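Local structure of PspGI restriction endonuclease (3BM3) at residues C[23-27]-C[66-70]; C[71-75]-C[88-92]; C[157-163]-C[187-193]. The protein probably cuts double-stranded DNA at a specific sequence as a type II restriction endonuclease, with base flipping in its complex with substrate. The protein carries 2 engineered substitutions. All blocks are in the same frame, centred on the assembly; numbering follows the deposited sequence.

Contacts 1 and 2 lie in series along helix 52-80, their centres about 14 Å apart, and they touch where Tyr-67 OH packs against Phe-92 O at 3.7 Å. Contact 1 fastens helix 20-31 to this long helix, and contact 2 pairs the same helix with helix 85-115. Contact 3 is a pair of parallel strands close to the centre of the chain, about 23 Å from contact 1 and 27 Å from contact 2 between centres. The DNA spans these distances: DA6 of chain A lays its base on Tyr-67 of contact 1 and its phosphate on Arg-161 and Lys-162 of contact 3, while contact 2 holds a phosphate of chain B through Ser-91.

Contact 1 of 3, residues C[23-27]-C[66-70]; sequences IIEEA and IYKEY. With nucleotides of chain A.
Helices 20-31 and 52-80 form a helix-helix interface beside the pocket that receives an adenine, and Ile-23 and Ile-66 meet between them. Their CG2 methyls lie 3.7 Å apart as the side chains run past one another antiparallel; branched aliphatic residues suit so close a place, where the CA atoms are only 6.7 Å apart. The other branch of Ile-23 is extended (chi2 179°), which carries CD1 to the edge of the Tyr-70 ring, in its plane and 3.9 Å from CD2. Ile-66 sends CD1 the other way, 3.7 Å from Glu-26 CG and within 4.1 Å of Ala-27 CB, whose small methyl admits it.

One hydrogen bond joins the helices beyond Ile-66. Tyr-70 OH donates to the syn lone pair of Glu-26 OE1 at 2.9 Å, with carboxylate and ring planes 55° apart. The long, extended Glu-26 side chain thus reaches across Ile-66 to the phenol.

Tyr-67 turns its ring away from the isoleucines to the DNA. The adenine of DA6 of chain A lies over one face, its N1 3.5 Å from Tyr-67 CG, consistent with a flipped base, while the Tyr-67 hydroxyl bonds to Glu-71. Around the interface, Ile-24 packs on Ile-106 and Ile-107 of helix 85-115, Tyr-67 touches Arg-96 and Arg-99 of the same helix, and Val-2 and Leu-5 of the N-terminal arm lie against Tyr-70.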
# COMPACT_ATOMS: atom_id res chain seq x y z
N ILE C 23 -20.79 -14.15 -5.26
CA ILE C 23 -21.49 -12.90 -5.39
C ILE C 23 -21.35 -12.36 -6.80
O ILE C 23 -22.31 -11.86 -7.36
CB ILE C 23 -21.01 -11.88 -4.35
CG1 ILE C 23 -21.36 -12.39 -2.93
CG2 ILE C 23 -21.61 -10.53 -4.61
CD1 ILE C 23 -20.91 -11.46 -1.81
N ILE C 24 -20.15 -12.48 -7.37
CA ILE C 24 -19.91 -12.03 -8.73
C ILE C 24 -20.79 -12.84 -9.69
O ILE C 24 -21.42 -12.29 -10.63
CB ILE C 24 -18.42 -12.15 -9.10
CG1 ILE C 24 -17.60 -11.07 -8.36
CG2 ILE C 24 -18.18 -11.98 -10.64
CD1 ILE C 24 -17.76 -9.69 -8.90
N GLU C 25 -20.86 -14.15 -9.46
CA GLU C 25 -21.73 -15.01 -10.31
C GLU C 25 -23.18 -14.59 -10.18
O GLU C 25 -23.90 -14.51 -11.18
CB GLU C 25 -21.55 -16.49 -10.02
CG GLU C 25 -20.18 -17.08 -10.41
CD GLU C 25 -19.82 -16.89 -11.90
OE1 GLU C 25 -20.72 -16.88 -12.77
OE2 GLU C 25 -18.60 -16.75 -12.20
N GLU C 26 -23.61 -14.29 -8.96
CA GLU C 26 -24.96 -13.81 -8.73
C GLU C 26 -25.22 -12.52 -9.50
O GLU C 26 -26.27 -12.37 -10.16
CB GLU C 26 -25.19 -13.56 -7.25
CG GLU C 26 -26.58 -13.18 -6.91
CD GLU C 26 -26.87 -13.33 -5.43
OE1 GLU C 26 -25.95 -13.75 -4.65
OE2 GLU C 26 -28.03 -13.02 -5.07
N ALA C 27 -24.26 -11.61 -9.43
CA ALA C 27 -24.33 -10.33 -10.13
C ALA C 27 -24.38 -10.55 -11.64
O ALA C 27 -25.12 -9.88 -12.32
CB ALA C 27 -23.15 -9.44 -9.78
N ILE C 66 -24.92 -6.49 -3.78
CA ILE C 66 -25.27 -7.78 -3.24
C ILE C 66 -24.51 -8.04 -1.95
O ILE C 66 -25.11 -8.45 -0.94
CB ILE C 66 -25.02 -8.90 -4.28
CG1 ILE C 66 -26.05 -8.75 -5.39
CG2 ILE C 66 -25.16 -10.27 -3.66
CD1 ILE C 66 -25.71 -9.55 -6.64
N TYR C 67 -23.21 -7.81 -2.01
CA TYR C 67 -22.38 -7.93 -0.82
C TYR C 67 -23.04 -7.14 0.33
O TYR C 67 -23.17 -7.62 1.44
CB TYR C 67 -20.98 -7.38 -1.09
CG TYR C 67 -20.27 -7.24 0.21
CD1 TYR C 67 -19.67 -8.34 0.80
CD2 TYR C 67 -20.30 -6.03 0.90
CE1 TYR C 67 -19.08 -8.21 2.05
CE2 TYR C 67 -19.72 -5.88 2.11
CZ TYR C 67 -19.12 -6.98 2.69
OH TYR C 67 -18.59 -6.84 3.92
N LYS C 68 -23.40 -5.90 0.07
CA LYS C 68 -23.92 -5.07 1.18
C LYS C 68 -25.21 -5.61 1.75
O LYS C 68 -25.47 -5.47 2.94
CB LYS C 68 -24.09 -3.63 0.75
CG LYS C 68 -22.75 -2.96 0.58
CD LYS C 68 -22.88 -1.47 0.40
CE LYS C 68 -23.48 -1.11 -0.93
NZ LYS C 68 -23.34 0.35 -1.22
N GLU C 69 -26.04 -6.20 0.90
CA GLU C 69 -27.26 -6.83 1.37
C GLU C 69 -26.93 -7.98 2.29
O GLU C 69 -27.57 -8.15 3.33
CB GLU C 69 -28.10 -7.35 0.20
CG GLU C 69 -28.66 -6.24 -0.69
CD GLU C 69 -29.44 -6.80 -1.89
OE1 GLU C 69 -30.43 -7.52 -1.66
OE2 GLU C 69 -29.07 -6.50 -3.06
N TYR C 70 -25.95 -8.78 1.92
CA TYR C 70 -25.51 -9.87 2.78
C TYR C 70 -24.88 -9.33 4.06
O TYR C 70 -25.14 -9.83 5.14
CB TYR C 70 -24.52 -10.76 2.06
CG TYR C 70 -25.13 -11.63 0.99
CD1 TYR C 70 -26.42 -12.14 1.11
CD2 TYR C 70 -24.41 -11.97 -0.15
CE1 TYR C 70 -26.96 -12.95 0.12
CE2 TYR C 70 -24.94 -12.76 -1.13
CZ TYR C 70 -26.21 -13.27 -0.98
OH TYR C 70 -26.78 -14.08 -1.94
P DA A 6 -10.91 0.20 -2.46
OP1 DA A 6 -10.38 0.35 -3.84
OP2 DA A 6 -11.78 1.27 -1.90
O5' DA A 6 -11.68 -1.19 -2.42
C5' DA A 6 -12.52 -1.52 -1.33
C4' DA A 6 -13.92 -1.06 -1.62
O4' DA A 6 -14.54 -1.90 -2.63
C3' DA A 6 -14.86 -1.08 -0.42
O3' DA A 6 -15.49 0.20 -0.33
C2' DA A 6 -15.86 -2.16 -0.75
C1' DA A 6 -15.89 -2.08 -2.26
N9 DA A 6 -16.40 -3.26 -2.96
C8 DA A 6 -16.66 -3.35 -4.30
N7 DA A 6 -17.13 -4.51 -4.67
C5 DA A 6 -17.18 -5.25 -3.50
C6 DA A 6 -17.59 -6.56 -3.22
N6 DA A 6 -18.05 -7.40 -4.16
N1 DA A 6 -17.52 -6.99 -1.95
C2 DA A 6 -17.06 -6.14 -1.01
N3 DA A 6 -16.64 -4.88 -1.15
C4 DA A 6 -16.73 -4.49 -2.43

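Contact 2 of 3, residues C[71-75]-C[88-92]; sequences EKQVR and LEQSF. With nucleotides of chain B.
Arg-75 and Glu-89 meet in a two-pronged salt bridge between helices 52-80 and 85-115. The guanidinium is presented side-on: Arg-75 NE bonds to Glu-89 OE2 at 2.7 Å and NH2 to OE1 at 3.0 Å, both to syn lone pairs. A bend at chi3 of Arg-75 (-74°) and one at chi2 of Glu-89 let the two flat groups come together nearly coplanar. Arg-75 NH2 also reaches Glu-71 OE1, one turn back on its own helix, at 3.1 Å, but from above that carboxylate's plane. Two carboxylates therefore fix the rotation of one buried arginine. Glu-89 OE2 is shared with Arg-85, and Glu-71 OE2 is held by Arg-96 as well as Tyr-67, which probably offsets much of the buried charge.

The nonpolar part centres on Phe-92. Glu-71 CG sits over the middle of its ring, 3.6 Å from the centroid, in a CH-pi contact, and Val-74 CG1 meets the ring edge at CZ, 3.8 Å away. Phe-92 CE2 lies over the rim of the Arg-75 guanidinium, but with the planes 69° apart the groups do not stack. Leu-88 extends CD2 to Arg-75 CG at 4.1 Å, touching the aliphatic stem.

Toward the DNA, Ser-91 OG donates to OP1 of DA10 of chain B at 2.6 Å, and Gln-90 NE2 bonds Gln-93 of the second subunit. Running at 158° and joined by a short turn, the helices make an antiparallel helical hairpin; helix 85-115 meets the phosphates of chain B through Ser-91, and both helices come near the second subunit.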
# COMPACT_ATOMS: atom_id res chain seq x y z
N GLU C 71 -24.07 -8.30 3.92
CA GLU C 71 -23.41 -7.68 5.08
C GLU C 71 -24.48 -7.23 6.07
O GLU C 71 -24.32 -7.38 7.27
CB GLU C 71 -22.62 -6.48 4.62
CG GLU C 71 -21.76 -5.87 5.70
CD GLU C 71 -21.07 -4.62 5.23
OE1 GLU C 71 -21.76 -3.59 5.10
OE2 GLU C 71 -19.86 -4.67 4.99
N LYS C 72 -25.57 -6.66 5.56
CA LYS C 72 -26.65 -6.14 6.40
C LYS C 72 -27.31 -7.29 7.13
O LYS C 72 -27.59 -7.21 8.33
CB LYS C 72 -27.67 -5.42 5.53
CG LYS C 72 -28.83 -4.86 6.30
CD LYS C 72 -29.69 -4.01 5.38
CE LYS C 72 -30.93 -3.53 6.09
NZ LYS C 72 -30.55 -2.75 7.30
N GLN C 73 -27.55 -8.39 6.44
CA GLN C 73 -28.10 -9.56 7.11
C GLN C 73 -27.22 -10.04 8.25
O GLN C 73 -27.69 -10.35 9.34
CB GLN C 73 -28.28 -10.71 6.13
CG GLN C 73 -29.37 -10.47 5.12
CD GLN C 73 -29.58 -11.66 4.24
OE1 GLN C 73 -29.51 -12.80 4.71
NE2 GLN C 73 -29.78 -11.41 2.97
N VAL C 74 -25.93 -10.11 7.97
CA VAL C 74 -24.97 -10.58 8.94
C VAL C 74 -24.87 -9.59 10.10
O VAL C 74 -24.87 -9.97 11.27
CB VAL C 74 -23.61 -10.80 8.29
CG1 VAL C 74 -22.56 -11.09 9.35
CG2 VAL C 74 -23.68 -11.94 7.34
N ARG C 75 -24.86 -8.30 9.78
CA ARG C 75 -24.84 -7.27 10.80
C ARG C 75 -26.01 -7.43 11.76
O ARG C 75 -25.85 -7.46 13.00
CB ARG C 75 -24.91 -5.89 10.14
CG ARG C 75 -24.83 -4.77 11.18
CD ARG C 75 -24.91 -3.41 10.53
NE ARG C 75 -23.67 -3.10 9.85
CZ ARG C 75 -23.48 -3.13 8.54
NH1 ARG C 75 -24.46 -3.45 7.70
NH2 ARG C 75 -22.29 -2.84 8.06
N LEU C 88 -17.23 -5.76 14.75
CA LEU C 88 -18.04 -6.16 13.62
C LEU C 88 -17.77 -5.25 12.42
O LEU C 88 -17.52 -5.69 11.28
CB LEU C 88 -19.51 -6.07 14.04
CG LEU C 88 -20.50 -6.53 12.98
CD1 LEU C 88 -20.30 -8.01 12.60
CD2 LEU C 88 -21.90 -6.33 13.54
N GLU C 89 -17.86 -3.96 12.67
CA GLU C 89 -17.68 -2.99 11.59
C GLU C 89 -16.25 -2.97 11.09
O GLU C 89 -16.02 -2.77 9.89
CB GLU C 89 -18.14 -1.61 12.03
CG GLU C 89 -19.64 -1.55 12.35
CD GLU C 89 -20.57 -1.89 11.22
OE1 GLU C 89 -20.18 -1.97 10.03
OE2 GLU C 89 -21.76 -2.04 11.52
N GLN C 90 -15.29 -3.26 11.97
CA GLN C 90 -13.91 -3.30 11.51
C GLN C 90 -13.78 -4.50 10.58
O GLN C 90 -13.18 -4.41 9.51
CB GLN C 90 -12.95 -3.46 12.69
CG GLN C 90 -11.54 -3.59 12.22
CD GLN C 90 -10.61 -3.96 13.31
OE1 GLN C 90 -10.88 -4.92 14.03
NE2 GLN C 90 -9.54 -3.20 13.47
N SER C 91 -14.33 -5.62 11.02
CA SER C 91 -14.30 -6.85 10.23
C SER C 91 -14.94 -6.67 8.87
O SER C 91 -14.39 -7.09 7.85
CB SER C 91 -14.93 -8.03 10.97
OG SER C 91 -14.12 -8.44 12.08
N PHE C 92 -16.06 -5.97 8.82
CA PHE C 92 -16.70 -5.70 7.57
C PHE C 92 -15.84 -4.80 6.68
O PHE C 92 -15.74 -5.06 5.51
CB PHE C 92 -18.03 -5.05 7.76
CG PHE C 92 -19.11 -5.94 8.31
CD1 PHE C 92 -19.16 -7.32 8.06
CD2 PHE C 92 -20.12 -5.38 9.06
CE1 PHE C 92 -20.22 -8.10 8.51
CE2 PHE C 92 -21.13 -6.17 9.53
CZ PHE C 92 -21.20 -7.51 9.26
P DA B 10 -11.37 -10.50 10.62
OP1 DA B 10 -12.75 -10.49 11.19
OP2 DA B 10 -10.41 -11.53 11.05
O5' DA B 10 -11.56 -10.57 9.04
C5' DA B 10 -12.30 -9.55 8.39
C4' DA B 10 -12.20 -9.71 6.90
O4' DA B 10 -10.87 -9.41 6.46
C3' DA B 10 -12.51 -11.11 6.39
O3' DA B 10 -13.25 -11.00 5.19
C2' DA B 10 -11.14 -11.72 6.14
C1' DA B 10 -10.31 -10.51 5.74
N9 DA B 10 -8.91 -10.59 6.13
C8 DA B 10 -8.41 -11.01 7.34
N7 DA B 10 -7.11 -10.94 7.42
C5 DA B 10 -6.72 -10.46 6.18
C6 DA B 10 -5.47 -10.16 5.65
N6 DA B 10 -4.33 -10.29 6.33
N1 DA B 10 -5.42 -9.70 4.37
C2 DA B 10 -6.57 -9.55 3.70
N3 DA B 10 -7.82 -9.79 4.11
C4 DA B 10 -7.82 -10.25 5.37
P DG B 9 -5.88 -6.83 13.08
OP1 DG B 9 -6.05 -6.15 14.39
OP2 DG B 9 -4.74 -7.76 12.88
O5' DG B 9 -7.22 -7.63 12.76
C5' DG B 9 -8.46 -6.94 12.78
C4' DG B 9 -9.30 -7.34 11.58
O4' DG B 9 -8.66 -6.89 10.36
C3' DG B 9 -9.51 -8.84 11.41
O3' DG B 9 -10.78 -9.03 10.82
C2' DG B 9 -8.40 -9.22 10.44
C1' DG B 9 -8.37 -8.01 9.52
N9 DG B 9 -7.08 -7.75 8.88
C8 DG B 9 -5.84 -7.83 9.46
N7 DG B 9 -4.88 -7.50 8.65
C5 DG B 9 -5.52 -7.19 7.46
C6 DG B 9 -4.99 -6.76 6.21
O6 DG B 9 -3.80 -6.55 5.91
N1 DG B 9 -5.99 -6.58 5.27
C2 DG B 9 -7.33 -6.77 5.49
N2 DG B 9 -8.14 -6.53 4.46
N3 DG B 9 -7.84 -7.17 6.65
C4 DG B 9 -6.88 -7.36 7.58
P DG B 8 -6.49 -0.93 14.54
OP1 DG B 8 -7.21 0.18 13.88
OP2 DG B 8 -6.94 -1.44 15.86
O5' DG B 8 -6.48 -2.17 13.55
C5' DG B 8 -5.99 -2.04 12.23
C4' DG B 8 -6.10 -3.37 11.54
O4' DG B 8 -5.63 -3.26 10.17
C3' DG B 8 -5.24 -4.46 12.17
O3' DG B 8 -5.88 -5.72 11.94
C2' DG B 8 -3.98 -4.40 11.33
C1' DG B 8 -4.63 -4.24 9.98
N9 DG B 8 -3.76 -3.78 8.90
C8 DG B 8 -2.40 -3.57 8.95
N7 DG B 8 -1.90 -3.20 7.80
C5 DG B 8 -2.99 -3.18 6.95
C6 DG B 8 -3.07 -2.88 5.57
O6 DG B 8 -2.15 -2.60 4.79
N1 DG B 8 -4.38 -2.95 5.10
C2 DG B 8 -5.47 -3.28 5.86
N2 DG B 8 -6.65 -3.28 5.24
N3 DG B 8 -5.41 -3.58 7.15
C4 DG B 8 -4.15 -3.51 7.62

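Contact 3 of 3, residues C[157-163]-C[187-193]; sequences ITVKRKV and FWFVGFD. With nucleotides of chain A.
The backbone N-H of Val-163 points almost straight at Asp-193 OD2, N to OD2 2.8 Å with an angle of 164° at the hydrogen, and meets it on the anti side of the carboxylate. Asp-193 OD1 is bonded to the backbone of Glu-195; a short acid is apt here because its two oxygens join the loop residues of both segments. Nearby, Phe-192 N donates to Arg-161 O at 3.0 Å, tilted 22° from the carbonyl plane, and weakly to Lys-160 O.

From Ile-157 to Val-159 the strand pairs in parallel with Trp-188 to Val-190. Thr-158 N bonds to Trp-188 O, Val-190 N to Thr-158 O and Lys-160 N to Val-190 O, the last at 2.8 Å. On one face of the sheet Ile-157 CG2 meets Val-190 CG2 at 3.7 Å, and Val-159 lies alongside Val-190, beta-branched residues that suit strands; Ile-249, Ile-253 and Phe-104 pack against this face. On the other, Val-163 CG2 meets the edge of the Phe-189 ring at CZ, and its close approach to Gly-191 CA suits a residue without a side chain.

At Arg-161 and Lys-162, successive amides reach successive phosphates. Arg-161 N bonds to OP1 of DC5 of chain A at 2.7 Å, and Lys-162 N to OP1 of DA6, which also takes Arg-161 NH1 at 3.0 Å. The guanidinium faces the sugar O4' of DA6, while Arg-161 NE forms a salt bridge with Glu-60. Lys-160 NZ forms one with Glu-169. Linked through helix 167-181, these strands form a beta-alpha-beta crossover, consistent with the core of the PD-(D/E)XK nuclease fold.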
# COMPACT_ATOMS: atom_id res chain seq x y z
N ILE C 157 0.69 -8.45 -15.39
CA ILE C 157 -0.30 -7.41 -15.17
C ILE C 157 -0.58 -7.31 -13.70
O ILE C 157 -0.92 -8.32 -13.06
CB ILE C 157 -1.60 -7.68 -15.89
CG1 ILE C 157 -1.34 -7.94 -17.37
CG2 ILE C 157 -2.52 -6.47 -15.70
CD1 ILE C 157 -2.59 -8.20 -18.23
N THR C 158 -0.39 -6.11 -13.16
CA THR C 158 -0.73 -5.82 -11.78
C THR C 158 -2.03 -5.03 -11.85
O THR C 158 -2.20 -4.17 -12.71
CB THR C 158 0.40 -5.04 -11.06
OG1 THR C 158 1.57 -5.86 -10.98
CG2 THR C 158 -0.05 -4.66 -9.65
N VAL C 159 -2.98 -5.38 -10.99
CA VAL C 159 -4.29 -4.83 -11.04
C VAL C 159 -4.62 -4.29 -9.65
O VAL C 159 -4.39 -4.98 -8.66
CB VAL C 159 -5.25 -5.91 -11.45
CG1 VAL C 159 -6.66 -5.50 -11.21
CG2 VAL C 159 -5.02 -6.28 -12.91
N LYS C 160 -5.09 -3.06 -9.59
CA LYS C 160 -5.59 -2.44 -8.36
C LYS C 160 -6.90 -1.75 -8.60
O LYS C 160 -7.14 -1.29 -9.69
CB LYS C 160 -4.58 -1.45 -7.78
CG LYS C 160 -3.33 -2.13 -7.32
CD LYS C 160 -2.41 -1.22 -6.60
CE LYS C 160 -1.09 -1.92 -6.35
NZ LYS C 160 -1.23 -3.09 -5.52
N ARG C 161 -7.75 -1.70 -7.57
CA ARG C 161 -9.01 -0.98 -7.66
C ARG C 161 -8.64 0.48 -7.40
O ARG C 161 -8.08 1.13 -8.29
CB ARG C 161 -10.02 -1.57 -6.69
CG ARG C 161 -11.39 -1.00 -6.80
CD ARG C 161 -12.29 -1.72 -5.85
NE ARG C 161 -13.65 -1.20 -5.87
CZ ARG C 161 -14.06 -0.07 -5.30
NH1 ARG C 161 -13.21 0.76 -4.70
NH2 ARG C 161 -15.33 0.30 -5.38
N LYS C 162 -8.98 1.02 -6.24
CA LYS C 162 -8.39 2.31 -5.89
C LYS C 162 -6.89 2.12 -5.62
O LYS C 162 -6.46 1.10 -5.10
CB LYS C 162 -9.10 2.98 -4.75
CG LYS C 162 -10.45 3.44 -5.20
CD LYS C 162 -11.31 3.95 -4.06
CE LYS C 162 -12.64 4.57 -4.59
NZ LYS C 162 -13.55 5.10 -3.55
N VAL C 163 -6.12 3.14 -5.97
CA VAL C 163 -4.68 3.04 -6.05
C VAL C 163 -3.98 3.74 -4.87
O VAL C 163 -3.03 3.19 -4.32
CB VAL C 163 -4.17 3.58 -7.40
CG1 VAL C 163 -2.65 3.60 -7.44
CG2 VAL C 163 -4.81 2.74 -8.59
N PHE C 187 5.50 -5.36 -18.28
CA PHE C 187 4.85 -5.18 -16.99
C PHE C 187 3.84 -4.06 -17.14
O PHE C 187 4.23 -2.92 -17.42
CB PHE C 187 5.88 -4.82 -15.94
CG PHE C 187 5.36 -4.88 -14.56
CD1 PHE C 187 5.60 -5.98 -13.76
CD2 PHE C 187 4.61 -3.83 -14.04
CE1 PHE C 187 5.11 -6.04 -12.47
CE2 PHE C 187 4.11 -3.90 -12.75
CZ PHE C 187 4.38 -4.98 -11.98
N TRP C 188 2.56 -4.41 -17.00
CA TRP C 188 1.50 -3.45 -17.23
C TRP C 188 0.75 -3.24 -15.93
O TRP C 188 0.56 -4.17 -15.17
CB TRP C 188 0.52 -3.93 -18.30
CG TRP C 188 1.11 -4.18 -19.65
CD1 TRP C 188 2.39 -4.01 -20.03
CD2 TRP C 188 0.41 -4.68 -20.80
NE1 TRP C 188 2.55 -4.39 -21.35
CE2 TRP C 188 1.34 -4.77 -21.84
CE3 TRP C 188 -0.93 -5.00 -21.06
CZ2 TRP C 188 0.98 -5.21 -23.11
CZ3 TRP C 188 -1.27 -5.47 -22.32
CH2 TRP C 188 -0.33 -5.54 -23.32
N PHE C 189 0.34 -2.01 -15.70
CA PHE C 189 -0.38 -1.65 -14.50
C PHE C 189 -1.78 -1.28 -14.89
O PHE C 189 -2.01 -0.46 -15.80
CB PHE C 189 0.26 -0.44 -13.85
CG PHE C 189 -0.44 0.04 -12.62
CD1 PHE C 189 -0.09 -0.47 -11.38
CD2 PHE C 189 -1.46 0.95 -12.70
CE1 PHE C 189 -0.76 -0.06 -10.23
CE2 PHE C 189 -2.13 1.36 -11.54
CZ PHE C 189 -1.76 0.86 -10.33
N VAL C 190 -2.72 -1.80 -14.13
CA VAL C 190 -4.13 -1.47 -14.29
C VAL C 190 -4.67 -0.94 -12.96
O VAL C 190 -4.55 -1.61 -11.95
CB VAL C 190 -4.95 -2.72 -14.66
CG1 VAL C 190 -6.41 -2.38 -14.76
CG2 VAL C 190 -4.43 -3.35 -15.91
N GLY C 191 -5.25 0.25 -13.01
CA GLY C 191 -5.89 0.84 -11.87
C GLY C 191 -7.31 1.07 -12.25
O GLY C 191 -7.63 1.24 -13.43
N PHE C 192 -8.20 0.97 -11.29
CA PHE C 192 -9.61 1.17 -11.57
C PHE C 192 -10.09 2.30 -10.66
O PHE C 192 -10.93 2.12 -9.79
CB PHE C 192 -10.37 -0.13 -11.36
CG PHE C 192 -11.57 -0.27 -12.25
CD1 PHE C 192 -11.41 -0.28 -13.60
CD2 PHE C 192 -12.84 -0.40 -11.72
CE1 PHE C 192 -12.51 -0.37 -14.46
CE2 PHE C 192 -13.92 -0.52 -12.56
CZ PHE C 192 -13.73 -0.53 -13.94
N ASP C 193 -9.50 3.47 -10.89
CA ASP C 193 -9.52 4.56 -9.93
C ASP C 193 -9.68 5.83 -10.69
O ASP C 193 -8.81 6.24 -11.45
CB ASP C 193 -8.21 4.56 -9.10
CG ASP C 193 -8.23 5.54 -7.96
OD1 ASP C 193 -9.03 6.49 -7.99
OD2 ASP C 193 -7.39 5.37 -7.04
P DA A 6 -10.91 0.20 -2.46
OP1 DA A 6 -10.38 0.35 -3.84
OP2 DA A 6 -11.78 1.27 -1.90
O5' DA A 6 -11.68 -1.19 -2.42
C5' DA A 6 -12.52 -1.52 -1.33
C4' DA A 6 -13.92 -1.06 -1.62
O4' DA A 6 -14.54 -1.90 -2.63
C3' DA A 6 -14.86 -1.08 -0.42
O3' DA A 6 -15.49 0.20 -0.33
C2' DA A 6 -15.86 -2.16 -0.75
C1' DA A 6 -15.89 -2.08 -2.26
N9 DA A 6 -16.40 -3.26 -2.96
C8 DA A 6 -16.66 -3.35 -4.30
N7 DA A 6 -17.13 -4.51 -4.67
C5 DA A 6 -17.18 -5.25 -3.50
C6 DA A 6 -17.59 -6.56 -3.22
N6 DA A 6 -18.05 -7.40 -4.16
N1 DA A 6 -17.52 -6.99 -1.95
C2 DA A 6 -17.06 -6.14 -1.01
N3 DA A 6 -16.64 -4.88 -1.15
C4 DA A 6 -16.73 -4.49 -2.43
P DC A 5 -6.68 -3.73 -4.47
OP1 DC A 5 -7.57 -3.54 -5.62
OP2 DC A 5 -5.23 -3.41 -4.58
O5' DC A 5 -7.27 -2.88 -3.25
C5' DC A 5 -8.61 -3.08 -2.85
C4' DC A 5 -8.89 -2.25 -1.62
O4' DC A 5 -8.02 -2.73 -0.58
C3' DC A 5 -8.59 -0.77 -1.80
O3' DC A 5 -9.72 0.00 -1.42
C2' DC A 5 -7.42 -0.49 -0.88
C1' DC A 5 -7.46 -1.63 0.11
N1 DC A 5 -6.13 -2.03 0.57
C2 DC A 5 -5.90 -2.17 1.94
O2 DC A 5 -6.86 -2.05 2.72
N3 DC A 5 -4.65 -2.45 2.38
C4 DC A 5 -3.65 -2.61 1.49
N4 DC A 5 -2.43 -2.85 1.96
C5 DC A 5 -3.87 -2.52 0.09
C6 DC A 5 -5.11 -2.23 -0.32